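Local atomic coordinates of Serine/threonine-protein kinase BRSK1 (Mus musculus, PDB entry 5IRI), a protein that is a serine/threonine protein kinase, captured here as its C-terminal fragment with a kinase-associated-1 domain, which probably takes part in auto-inhibition of the enzyme. Residues 16-21 / 111-116; 31-36 / 121-126; 41-46 / 58-63; 52-57 / 75-80. All coordinates share one frame; numbering follows the deposited sequence.

How the contacts relate
All four contacts lie in one KA1 domain, in which a six-stranded antiparallel sheet carries two helices on one face. Contact 1 lays helix 109-124 on strand 17-22. Contact 2 joins the same helix to helix 27-40, with centres about 14 Å from contact 1. Contact 4 lies in the sheet; contact 3 sits at its end, where Y58 closes strand 53-58. Their centres are about 18 Å apart, and both are nested along the chain inside the loops closed by contacts 1 and 2. Segments alternate between contacts 1 and 2, and likewise between contacts 3 and 4. The C-terminal helix thus returns to the first elements of the fragment and closes the domain around one apolar core.

Contact 1. Residues 16-21 / 111-116; sequences EQIFLV and RFKRVV
In I18, CG1 stands anti to the carbonyl carbon and beside the backbone N (chi1 -56°), which aims this branch at the helix. On the other side, F112 holds CG anti to its backbone N (chi1 175°), on the strand side; the ring then reaches the I18 branch with CE2. This is the helix-on-sheet packing of the KA1 fold. The C-terminal helix 109-124 lies over strand 17-22, and the two short axes are nearly parallel, at an angle of 17° and 10.2 Å apart.

I18 carries most of the contact. Its CB faces the helix, while those of Q17 and F19 point away from it. CD1 of I18 meets CG1 of V116 at 3.9 Å, and the two side chains reach toward each other tip to tip. CG2 of I18 lies 4.0 Å from CG1 of V116. I18 and F112 instead slide past each other in opposite directions, with CG1 of I18 4.1 Å from CE2 of F112. E16 adds its carbonyl O near the same ring atom.

K113 closes the contact at its more open side. Its chain bends at chi2 and chi3 and crosses I18 at about a right angle. The charged end turns to E117, which forms a salt bridge with NZ. V116 also packs on F102 of the neighbouring strand 98-106, and L20 reaches Q120 and L123 further along the helix. The aliphatic part of K113 rests on the I18 methyl, with CG 3.7 Å and CE 3.9 Å from CD1.

Contact 2. Residues 31-36 / 121-126; sequences KADIVH and AQLLST
D33 and L123 form the close part of this contact. CD2 of L123 sits 3.6 Å from CB of D33 and also lies near the carboxylate oxygen OD2. CD1 of L123 is 4.1 Å from CG1 of I34. Both leucine branches therefore touch helix 27-40, one on each of two successive residues. I34 continues inward to V75 and I77 of the sheet.

Beside the leucine, the D33 carboxylate lies against the backbone of Q122, with CG of D33 3.6 Å from the carbonyl O of Q122. K25 NZ bonds to the carbonyls of L123 and S125 and forms a weak, long ion pair with D33 OD2, which may favour the charged form of the aspartate. The contact joins the two helices that share one face of the KA1 sheet, near the C-terminal end of helix 109-124.

The solvent side is looser. H36 is exposed, and its CG stands anti to its backbone N (chi1 -166°), on the Q122 side. The Q122 chain bends at chi2, which places CD toward the imidazole. H36 ND1 gives a weak hydrogen bond to Q122 OE1, 3.1 Å long and bent to 141° at the hydrogen. OE1 lies in the ring plane at its edge, but the amide plane stands 89° from the ring.

Contact 3. Residues 41-46 / 58-63; sequences IPSLSH and YKASGG
The Y58 ring is met from two directions by the segment 41-46. OG of S43 lies over one face, 3.8 Å above the plane and offset toward the rim. I41 comes to the edge instead. Its CG2 is 4.2 Å from both CD2 and CE2 of Y58, and the two side chains cross at about a right angle. Y58 has CG anti to its backbone N (chi1 173°), which puts CG on the side of the segment 41-46. L44 is on the same face of the sheet as Y58 and sets CD1 4.3 Å from CB of the tyrosine.

These side chains gather at the open end of the hairpin formed by strands 44-50 and 53-58. L44 and Y58 are an antiparallel non-hydrogen-bonded pair. A type II turn from I41 to L44 leads into it from helix 27-40, with S43 at positive phi. The turn presents the S43 carbonyl O to K59 N, and the resulting bond is 2.9 Å long and almost straight at the hydrogen (176°).

K59 then extends beyond CG from S43 toward S45. Its CG lies 3.5 Å from S43 O, and its CE reaches 3.7 Å from S45 OG. A60 adds its methyl beside the S43 hydroxyl. R111 and V115 of helix 109-124 also pack on Y58, and V115 touches L44 as well.

Contact 4. Residues 52-57 / 75-80; sequences TSFRAE and VDISSS
The carbonyl O of V75 takes the N-H of F54 at 2.7 Å and is also approached by CA of S53 at 3.2 Å in a C-H...O contact. The return bond runs from V75 N to F54 O over 2.9 Å, with the donor tilted 33° from the carbonyl plane. F54 and V75 are thus a hydrogen-bonded antiparallel pair. Beyond the S53-D76 pair, I77 N bonds to T52 O at 3.1 Å.

S53 and D76 form the neighbouring non-hydrogen-bonded pair, on the opposite face of the sheet from F54 and V75. There CB of S53 lies 3.4 Å from OD2 of D76. That carboxylate oxygen accepts a hydrogen bond from Q74 NE2.

On the helix-facing side, F54 keeps CG anti to the carbonyl carbon (chi1 -58°), which turns CG to the I77 side. CD1 of I77 comes to the edge of the ring, near its plane, 4.2 Å from CE2 of F54. V35 of helix 27-40 packs on F54, and I34 packs on both V75 and I77. Strands 53-58 and 71-79 are neighbours in the antiparallel sheet with helices on one face that characterises the KA1 domain.

Contact 1. Residues 16-21 / 111-116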
loop_
_atom_site.group_PDB
_atom_site.type_symbol
_atom_site.label_atom_id
_atom_site.label_comp_id
_atom_site.label_asym_id
_atom_site.label_seq_id
_atom_site.Cartn_x
_atom_site.Cartn_y
_atom_site.Cartn_z
ATOM N N GLU A 16 1.652 7.371 10.222
ATOM C CA GLU A 16 2.723 7.093 9.265
ATOM C C GLU A 16 2.787 5.600 8.947
ATOM O O GLU A 16 3.607 5.162 8.132
ATOM C CB GLU A 16 4.067 7.617 9.794
ATOM C CG GLU A 16 3.939 8.925 10.595
ATOM C CD GLU A 16 4.721 10.090 10.013
ATOM O OE1 GLU A 16 5.972 10.066 10.069
ATOM O OE2 GLU A 16 4.079 11.033 9.496
ATOM N N GLN A 17 1.922 4.818 9.590
ATOM C CA GLN A 17 1.679 3.423 9.260
ATOM C C GLN A 17 0.177 3.185 9.196
ATOM O O GLN A 17 -0.575 3.662 10.049
ATOM C CB GLN A 17 2.314 2.481 10.282
ATOM C CG GLN A 17 3.755 2.112 9.976
ATOM C CD GLN A 17 4.306 1.014 10.888
ATOM O OE1 GLN A 17 3.913 0.889 12.048
ATOM N NE2 GLN A 17 5.227 0.214 10.360
ATOM N N ILE A 18 -0.258 2.456 8.176
ATOM C CA ILE A 18 -1.642 2.032 8.037
ATOM C C ILE A 18 -1.644 0.517 7.934
ATOM O O ILE A 18 -0.810 -0.057 7.226
ATOM C CB ILE A 18 -2.296 2.668 6.805
ATOM C CG1 ILE A 18 -2.182 4.186 6.880
ATOM C CG2 ILE A 18 -3.732 2.227 6.683
ATOM C CD1 ILE A 18 -2.980 4.880 5.827
ATOM N N PHE A 19 -2.545 -0.136 8.651
ATOM C CA PHE A 19 -2.587 -1.584 8.614
ATOM C C PHE A 19 -3.906 -2.051 8.031
ATOM O O PHE A 19 -4.932 -1.381 8.145
ATOM C CB PHE A 19 -2.398 -2.198 9.986
ATOM C CG PHE A 19 -1.132 -1.796 10.657
ATOM C CD1 PHE A 19 -1.030 -0.574 11.284
ATOM C CD2 PHE A 19 -0.041 -2.630 10.671
ATOM C CE1 PHE A 19 0.136 -0.195 11.910
ATOM C CE2 PHE A 19 1.119 -2.250 11.302
ATOM C CZ PHE A 19 1.204 -1.036 11.920
ATOM N N LEU A 20 -3.855 -3.209 7.394
ATOM C CA LEU A 20 -5.036 -3.883 6.885
ATOM C C LEU A 20 -4.947 -5.341 7.319
ATOM O O LEU A 20 -3.945 -6.008 7.047
ATOM C CB LEU A 20 -5.112 -3.740 5.367
ATOM C CG LEU A 20 -6.298 -4.398 4.682
ATOM C CD1 LEU A 20 -7.571 -4.033 5.416
ATOM C CD2 LEU A 20 -6.378 -3.949 3.234
ATOM N N VAL A 21 -5.953 -5.828 8.042
ATOM C CA VAL A 21 -5.982 -7.208 8.528
ATOM C C VAL A 21 -7.070 -7.961 7.775
ATOM O O VAL A 21 -8.179 -7.441 7.592
ATOM C CB VAL A 21 -6.206 -7.266 10.049
ATOM C CG1 VAL A 21 -6.254 -8.704 10.532
ATOM C CG2 VAL A 21 -5.110 -6.528 10.754
ATOM N N ARG A 111 -1.578 12.581 0.852
ATOM C CA ARG A 111 -1.695 11.778 -0.358
ATOM C C ARG A 111 -1.239 10.348 -0.128
ATOM O O ARG A 111 -1.572 9.466 -0.921
ATOM C CB ARG A 111 -0.931 12.395 -1.520
ATOM C CG ARG A 111 -1.575 12.000 -2.829
ATOM C CD ARG A 111 -1.334 12.997 -3.942
ATOM N NE ARG A 111 -1.848 14.331 -3.668
ATOM C CZ ARG A 111 -1.797 15.331 -4.542
ATOM N NH1 ARG A 111 -1.260 15.137 -5.746
ATOM N NH2 ARG A 111 -2.287 16.525 -4.214
ATOM N N PHE A 112 -0.509 10.099 0.956
ATOM C CA PHE A 112 -0.224 8.729 1.352
ATOM C C PHE A 112 -1.505 7.958 1.616
ATOM O O PHE A 112 -1.676 6.847 1.103
ATOM C CB PHE A 112 0.679 8.740 2.581
ATOM C CG PHE A 112 0.955 7.387 3.155
ATOM C CD1 PHE A 112 1.411 6.361 2.364
ATOM C CD2 PHE A 112 0.791 7.150 4.507
ATOM C CE1 PHE A 112 1.669 5.115 2.913
ATOM C CE2 PHE A 112 1.060 5.913 5.055
ATOM C CZ PHE A 112 1.492 4.900 4.262
ATOM N N LYS A 113 -2.437 8.556 2.380
ATOM C CA LYS A 113 -3.685 7.879 2.735
ATOM C C LYS A 113 -4.550 7.583 1.513
ATOM O O LYS A 113 -5.159 6.513 1.442
ATOM C CB LYS A 113 -4.467 8.705 3.757
ATOM C CG LYS A 113 -4.861 7.927 5.026
ATOM C CD LYS A 113 -6.377 7.634 5.118
ATOM C CE LYS A 113 -6.698 6.180 5.544
ATOM N NZ LYS A 113 -8.154 5.836 5.410
ATOM N N ARG A 114 -4.617 8.503 0.537
ATOM C CA ARG A 114 -5.438 8.261 -0.656
ATOM C C ARG A 114 -4.895 7.109 -1.495
ATOM O O ARG A 114 -5.667 6.309 -2.037
ATOM C CB ARG A 114 -5.518 9.509 -1.543
ATOM C CG ARG A 114 -5.955 10.801 -0.887
ATOM C CD ARG A 114 -7.321 10.683 -0.239
ATOM N NE ARG A 114 -7.189 10.742 1.210
ATOM C CZ ARG A 114 -7.037 11.872 1.893
ATOM N NH1 ARG A 114 -6.905 11.844 3.216
ATOM N NH2 ARG A 114 -7.013 13.032 1.250
ATOM N N VAL A 115 -3.575 7.055 -1.677
ATOM C CA VAL A 115 -2.963 5.934 -2.383
ATOM C C VAL A 115 -3.250 4.635 -1.649
ATOM O O VAL A 115 -3.655 3.633 -2.251
ATOM C CB VAL A 115 -1.452 6.159 -2.529
ATOM C CG1 VAL A 115 -0.829 4.978 -3.223
ATOM C CG2 VAL A 115 -1.174 7.440 -3.280
ATOM N N VAL A 116 -3.039 4.635 -0.333
ATOM C CA VAL A 116 -3.251 3.421 0.443
ATOM C C VAL A 116 -4.710 3.003 0.376
ATOM O O VAL A 116 -5.029 1.812 0.258
ATOM C CB VAL A 116 -2.778 3.629 1.888
ATOM C CG1 VAL A 116 -3.246 2.502 2.765
ATOM C CG2 VAL A 116 -1.283 3.699 1.917
#

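Contact 2. Residues 31-36 / 121-126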
loop_
_atom_site.group_PDB
_atom_site.type_symbol
_atom_site.label_atom_id
_atom_site.label_comp_id
_atom_site.label_asym_id
_atom_site.label_seq_id
_atom_site.Cartn_x
_atom_site.Cartn_y
_atom_site.Cartn_z
ATOM N N LYS A 31 -1.054 -10.726 -2.920
ATOM C CA LYS A 31 0.016 -10.242 -3.775
ATOM C C LYS A 31 -0.553 -9.775 -5.100
ATOM O O LYS A 31 -0.248 -8.672 -5.565
ATOM C CB LYS A 31 1.071 -11.334 -3.978
ATOM C CG LYS A 31 2.022 -11.549 -2.803
ATOM C CD LYS A 31 3.170 -12.492 -3.189
ATOM C CE LYS A 31 4.138 -11.826 -4.189
ATOM N NZ LYS A 31 5.311 -12.684 -4.556
ATOM N N ALA A 32 -1.421 -10.585 -5.708
ATOM C CA ALA A 32 -2.021 -10.184 -6.972
ATOM C C ALA A 32 -2.735 -8.846 -6.838
ATOM O O ALA A 32 -2.426 -7.897 -7.568
ATOM C CB ALA A 32 -2.973 -11.262 -7.467
ATOM N N ASP A 33 -3.651 -8.740 -5.868
ATOM C CA ASP A 33 -4.438 -7.524 -5.684
ATOM C C ASP A 33 -3.560 -6.289 -5.510
ATOM O O ASP A 33 -3.849 -5.233 -6.095
ATOM C CB ASP A 33 -5.355 -7.674 -4.472
ATOM C CG ASP A 33 -6.605 -8.467 -4.772
ATOM O OD1 ASP A 33 -7.048 -8.519 -5.939
ATOM O OD2 ASP A 33 -7.164 -9.027 -3.813
ATOM N N ILE A 34 -2.505 -6.388 -4.687
ATOM C CA ILE A 34 -1.624 -5.238 -4.470
ATOM C C ILE A 34 -0.960 -4.816 -5.774
ATOM O O ILE A 34 -0.874 -3.625 -6.094
ATOM C CB ILE A 34 -0.565 -5.552 -3.403
ATOM C CG1 ILE A 34 -1.203 -5.800 -2.053
ATOM C CG2 ILE A 34 0.373 -4.391 -3.264
ATOM C CD1 ILE A 34 -0.207 -6.222 -1.039
ATOM N N VAL A 35 -0.459 -5.786 -6.539
ATOM C CA VAL A 35 0.283 -5.445 -7.746
ATOM C C VAL A 35 -0.645 -4.860 -8.792
ATOM O O VAL A 35 -0.319 -3.854 -9.427
ATOM C CB VAL A 35 1.040 -6.672 -8.272
ATOM C CG1 VAL A 35 1.264 -6.551 -9.750
ATOM C CG2 VAL A 35 2.365 -6.825 -7.522
ATOM N N HIS A 36 -1.817 -5.467 -8.974
ATOM C CA HIS A 36 -2.851 -4.855 -9.801
ATOM C C HIS A 36 -3.059 -3.397 -9.415
ATOM O O HIS A 36 -3.105 -2.520 -10.282
ATOM C CB HIS A 36 -4.157 -5.646 -9.669
ATOM C CG HIS A 36 -5.189 -5.319 -10.710
ATOM N ND1 HIS A 36 -6.299 -4.539 -10.446
ATOM C CD2 HIS A 36 -5.292 -5.684 -12.011
ATOM C CE1 HIS A 36 -7.029 -4.427 -11.542
ATOM N NE2 HIS A 36 -6.441 -5.113 -12.506
ATOM N N ALA A 121 -8.778 -0.832 -1.319
ATOM C CA ALA A 121 -10.028 -1.062 -2.030
ATOM C C ALA A 121 -9.942 -2.289 -2.920
ATOM O O ALA A 121 -10.862 -3.110 -2.942
ATOM C CB ALA A 121 -10.394 0.172 -2.845
ATOM N N GLN A 122 -8.851 -2.430 -3.668
ATOM C CA GLN A 122 -8.708 -3.629 -4.481
ATOM C C GLN A 122 -8.597 -4.853 -3.607
ATOM O O GLN A 122 -9.033 -5.937 -3.997
ATOM C CB GLN A 122 -7.494 -3.514 -5.387
ATOM C CG GLN A 122 -7.460 -4.561 -6.507
ATOM C CD GLN A 122 -8.427 -4.252 -7.648
ATOM O OE1 GLN A 122 -8.249 -3.274 -8.389
ATOM N NE2 GLN A 122 -9.454 -5.095 -7.799
ATOM N N LEU A 123 -8.045 -4.680 -2.409
ATOM C CA LEU A 123 -7.811 -5.785 -1.497
ATOM C C LEU A 123 -9.096 -6.317 -0.890
ATOM O O LEU A 123 -9.088 -7.406 -0.314
ATOM C CB LEU A 123 -6.827 -5.340 -0.412
ATOM C CG LEU A 123 -5.356 -5.614 -0.738
ATOM C CD1 LEU A 123 -4.412 -5.096 0.325
ATOM C CD2 LEU A 123 -5.174 -7.103 -0.899
ATOM N N LEU A 124 -10.196 -5.587 -1.003
ATOM C CA LEU A 124 -11.473 -6.075 -0.505
ATOM C C LEU A 124 -12.233 -6.916 -1.519
ATOM O O LEU A 124 -12.994 -7.809 -1.120
ATOM C CB LEU A 124 -12.331 -4.893 -0.076
ATOM C CG LEU A 124 -12.232 -4.566 1.409
ATOM C CD1 LEU A 124 -10.808 -4.800 1.961
ATOM C CD2 LEU A 124 -12.680 -3.132 1.600
ATOM N N SER A 125 -12.054 -6.640 -2.813
ATOM C CA SER A 125 -12.755 -7.384 -3.851
ATOM C C SER A 125 -12.432 -8.868 -3.755
ATOM O O SER A 125 -11.280 -9.259 -3.551
ATOM C CB SER A 125 -12.385 -6.856 -5.235
ATOM O OG SER A 125 -12.759 -5.500 -5.360
ATOM N N THR A 126 -13.461 -9.696 -3.886
ATOM C CA THR A 126 -13.257 -11.138 -3.890
ATOM C C THR A 126 -13.873 -11.751 -5.142
ATOM O O THR A 126 -13.200 -12.476 -5.878
ATOM C CB THR A 126 -13.847 -11.817 -2.626
ATOM O OG1 THR A 126 -15.278 -11.738 -2.653
ATOM C CG2 THR A 126 -13.313 -11.147 -1.353
#

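Contact 3. Residues 41-46 / 58-63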
loop_
_atom_site.group_PDB
_atom_site.type_symbol
_atom_site.label_atom_id
_atom_site.label_comp_id
_atom_site.label_asym_id
_atom_site.label_seq_id
_atom_site.Cartn_x
_atom_site.Cartn_y
_atom_site.Cartn_z
ATOM N N ILE A 41 -2.763 2.445 -10.538
ATOM C CA ILE A 41 -2.531 3.839 -10.179
ATOM C C ILE A 41 -1.503 4.406 -11.132
ATOM O O ILE A 41 -0.379 3.881 -11.249
ATOM C CB ILE A 41 -2.103 4.001 -8.715
ATOM C CG1 ILE A 41 -3.225 3.529 -7.787
ATOM C CG2 ILE A 41 -1.754 5.442 -8.468
ATOM C CD1 ILE A 41 -2.901 3.619 -6.316
ATOM N N PRO A 42 -1.835 5.460 -11.862
ATOM C CA PRO A 42 -0.866 6.083 -12.758
ATOM C C PRO A 42 0.025 7.036 -11.975
ATOM O O PRO A 42 -0.381 7.601 -10.954
ATOM C CB PRO A 42 -1.744 6.823 -13.773
ATOM C CG PRO A 42 -2.961 7.238 -12.942
ATOM C CD PRO A 42 -3.125 6.184 -11.836
ATOM N N SER A 43 1.257 7.184 -12.460
ATOM C CA SER A 43 2.360 7.873 -11.787
ATOM C C SER A 43 2.886 7.088 -10.598
ATOM O O SER A 43 3.784 7.571 -9.900
ATOM C CB SER A 43 2.000 9.291 -11.305
ATOM O OG SER A 43 1.129 9.277 -10.183
ATOM N N LEU A 44 2.345 5.913 -10.323
ATOM C CA LEU A 44 2.859 5.061 -9.266
ATOM C C LEU A 44 3.645 3.931 -9.913
ATOM O O LEU A 44 3.104 3.158 -10.717
ATOM C CB LEU A 44 1.738 4.525 -8.375
ATOM C CG LEU A 44 2.249 3.744 -7.156
ATOM C CD1 LEU A 44 1.414 4.028 -5.926
ATOM C CD2 LEU A 44 2.285 2.255 -7.438
ATOM N N SER A 45 4.925 3.877 -9.592
ATOM C CA SER A 45 5.809 2.797 -9.981
ATOM C C SER A 45 6.268 2.074 -8.726
ATOM O O SER A 45 6.373 2.676 -7.654
ATOM C CB SER A 45 6.992 3.342 -10.752
ATOM O OG SER A 45 7.047 4.748 -10.575
ATOM N N HIS A 46 6.520 0.778 -8.847
ATOM C CA HIS A 46 6.883 -0.000 -7.681
ATOM C C HIS A 46 8.074 -0.900 -7.973
ATOM O O HIS A 46 8.514 -1.051 -9.113
ATOM C CB HIS A 46 5.701 -0.823 -7.190
ATOM C CG HIS A 46 5.366 -1.984 -8.065
ATOM N ND1 HIS A 46 4.586 -1.866 -9.195
ATOM C CD2 HIS A 46 5.671 -3.299 -7.955
ATOM C CE1 HIS A 46 4.430 -3.057 -9.745
ATOM N NE2 HIS A 46 5.079 -3.943 -9.010
ATOM N N TYR A 58 4.918 7.290 -5.637
ATOM C CA TYR A 58 3.784 7.989 -6.234
ATOM C C TYR A 58 4.287 9.366 -6.650
ATOM O O TYR A 58 4.459 10.251 -5.807
ATOM C CB TYR A 58 2.634 8.066 -5.236
ATOM C CG TYR A 58 1.469 8.902 -5.686
ATOM C CD1 TYR A 58 1.435 10.256 -5.424
ATOM C CD2 TYR A 58 0.394 8.338 -6.363
ATOM C CE1 TYR A 58 0.386 11.034 -5.835
ATOM C CE2 TYR A 58 -0.678 9.116 -6.775
ATOM C CZ TYR A 58 -0.675 10.471 -6.501
ATOM O OH TYR A 58 -1.719 11.283 -6.886
ATOM N N LYS A 59 4.535 9.542 -7.948
ATOM C CA LYS A 59 5.236 10.728 -8.426
ATOM C C LYS A 59 4.345 11.965 -8.526
ATOM O O LYS A 59 4.867 13.084 -8.524
ATOM C CB LYS A 59 5.868 10.444 -9.792
ATOM C CG LYS A 59 6.859 9.287 -9.816
ATOM C CD LYS A 59 7.393 9.031 -11.215
ATOM C CE LYS A 59 8.582 8.076 -11.209
ATOM N NZ LYS A 59 9.237 7.990 -12.558
ATOM N N ALA A 60 3.021 11.788 -8.602
ATOM C CA ALA A 60 2.114 12.888 -8.924
ATOM C C ALA A 60 2.101 13.987 -7.860
ATOM O O ALA A 60 1.861 15.156 -8.192
ATOM C CB ALA A 60 0.704 12.338 -9.135
ATOM N N SER A 61 2.320 13.643 -6.586
ATOM C CA SER A 61 2.311 14.661 -5.540
ATOM C C SER A 61 3.546 15.542 -5.594
ATOM O O SER A 61 3.569 16.597 -4.954
ATOM C CB SER A 61 2.200 14.019 -4.155
ATOM O OG SER A 61 3.463 13.573 -3.690
ATOM N N GLY A 62 4.569 15.129 -6.333
ATOM C CA GLY A 62 5.733 15.968 -6.507
ATOM C C GLY A 62 5.412 17.250 -7.252
ATOM O O GLY A 62 4.328 17.442 -7.814
ATOM N N GLY A 63 6.390 18.150 -7.240
ATOM C CA GLY A 63 6.252 19.441 -7.860
ATOM C C GLY A 63 7.596 20.108 -8.070
ATOM O O GLY A 63 8.657 19.553 -7.773
#

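Contact 4. Residues 52-57 / 75-80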
loop_
_atom_site.group_PDB
_atom_site.type_symbol
_atom_site.label_atom_id
_atom_site.label_comp_id
_atom_site.label_asym_id
_atom_site.label_seq_id
_atom_site.Cartn_x
_atom_site.Cartn_y
_atom_site.Cartn_z
ATOM N N THR A 52 7.371 -11.160 -0.242
ATOM C CA THR A 52 6.201 -10.570 0.402
ATOM C C THR A 52 6.373 -9.106 0.821
ATOM O O THR A 52 5.705 -8.668 1.761
ATOM C CB THR A 52 5.788 -11.329 1.669
ATOM O OG1 THR A 52 6.781 -11.132 2.686
ATOM C CG2 THR A 52 5.586 -12.811 1.400
ATOM N N SER A 53 7.238 -8.322 0.184
ATOM C CA SER A 53 7.215 -6.901 0.476
ATOM C C SER A 53 7.528 -6.108 -0.782
ATOM O O SER A 53 8.135 -6.615 -1.731
ATOM C CB SER A 53 8.180 -6.534 1.592
ATOM O OG SER A 53 9.489 -6.815 1.201
ATOM N N PHE A 54 7.092 -4.857 -0.779
ATOM C CA PHE A 54 7.184 -4.024 -1.955
ATOM C C PHE A 54 7.562 -2.622 -1.530
ATOM O O PHE A 54 7.334 -2.229 -0.388
ATOM C CB PHE A 54 5.859 -3.965 -2.712
ATOM C CG PHE A 54 5.331 -5.301 -3.162
ATOM C CD1 PHE A 54 5.719 -5.838 -4.382
ATOM C CD2 PHE A 54 4.397 -5.987 -2.396
ATOM C CE1 PHE A 54 5.206 -7.054 -4.816
ATOM C CE2 PHE A 54 3.876 -7.203 -2.818
ATOM C CZ PHE A 54 4.277 -7.743 -4.030
ATOM N N ARG A 55 8.142 -1.869 -2.463
ATOM C CA ARG A 55 8.260 -0.429 -2.333
ATOM C C ARG A 55 7.535 0.238 -3.493
ATOM O O ARG A 55 7.210 -0.394 -4.506
ATOM C CB ARG A 55 9.709 0.025 -2.276
ATOM C CG ARG A 55 10.456 -0.503 -1.077
ATOM C CD ARG A 55 11.289 0.593 -0.439
ATOM N NE ARG A 55 12.002 0.116 0.742
ATOM C CZ ARG A 55 13.255 -0.327 0.729
ATOM N NH1 ARG A 55 13.946 -0.348 -0.408
ATOM N NH2 ARG A 55 13.814 -0.745 1.855
ATOM N N ALA A 56 7.244 1.520 -3.319
ATOM C CA ALA A 56 6.383 2.195 -4.273
ATOM C C ALA A 56 6.632 3.685 -4.193
ATOM O O ALA A 56 6.798 4.235 -3.097
ATOM C CB ALA A 56 4.911 1.886 -4.001
ATOM N N GLU A 57 6.657 4.322 -5.365
ATOM C CA GLU A 57 6.777 5.767 -5.478
ATOM C C GLU A 57 5.583 6.319 -6.236
ATOM O O GLU A 57 5.282 5.870 -7.346
ATOM C CB GLU A 57 8.058 6.173 -6.183
ATOM C CG GLU A 57 8.394 7.622 -5.985
ATOM C CD GLU A 57 9.669 8.023 -6.689
ATOM O OE1 GLU A 57 9.781 7.742 -7.905
ATOM O OE2 GLU A 57 10.554 8.615 -6.026
ATOM N N VAL A 75 5.234 -1.582 1.445
ATOM C CA VAL A 75 4.120 -2.481 1.711
ATOM C C VAL A 75 4.694 -3.816 2.140
ATOM O O VAL A 75 5.506 -4.397 1.417
ATOM C CB VAL A 75 3.228 -2.662 0.473
ATOM C CG1 VAL A 75 2.112 -3.648 0.768
ATOM C CG2 VAL A 75 2.674 -1.330 0.001
ATOM N N ASP A 76 4.270 -4.304 3.303
ATOM C CA ASP A 76 4.698 -5.602 3.814
ATOM C C ASP A 76 3.484 -6.451 4.137
ATOM O O ASP A 76 2.528 -5.965 4.751
ATOM C CB ASP A 76 5.549 -5.450 5.064
ATOM C CG ASP A 76 6.729 -4.544 4.850
ATOM O OD1 ASP A 76 6.512 -3.305 4.855
ATOM O OD2 ASP A 76 7.853 -5.071 4.661
ATOM N N ILE A 77 3.537 -7.713 3.729
ATOM C CA ILE A 77 2.509 -8.702 4.006
ATOM C C ILE A 77 3.061 -9.663 5.037
ATOM O O ILE A 77 4.204 -10.098 4.920
ATOM C CB ILE A 77 2.112 -9.454 2.731
ATOM C CG1 ILE A 77 1.891 -8.477 1.582
ATOM C CG2 ILE A 77 0.874 -10.287 2.982
ATOM C CD1 ILE A 77 1.844 -9.151 0.265
ATOM N N SER A 78 2.261 -9.990 6.048
ATOM C CA SER A 78 2.707 -10.864 7.129
ATOM C C SER A 78 1.587 -11.811 7.516
ATOM O O SER A 78 0.416 -11.421 7.554
ATOM C CB SER A 78 3.151 -10.064 8.353
ATOM O OG SER A 78 3.486 -10.931 9.420
ATOM N N SER A 79 1.957 -13.050 7.804
ATOM C CA SER A 79 1.029 -14.067 8.268
ATOM C C SER A 79 1.138 -14.281 9.782
ATOM O O SER A 79 2.052 -13.797 10.465
ATOM C CB SER A 79 1.278 -15.383 7.527
ATOM O OG SER A 79 0.674 -16.469 8.204
ATOM N N SER A 80 0.158 -15.006 10.307
ATOM C CA SER A 80 0.243 -15.519 11.650
ATOM C C SER A 80 0.882 -16.899 11.599
ATOM O O SER A 80 1.673 -17.243 12.473
ATOM C CB SER A 80 -1.136 -15.580 12.285
ATOM O OG SER A 80 -1.973 -16.451 11.551
#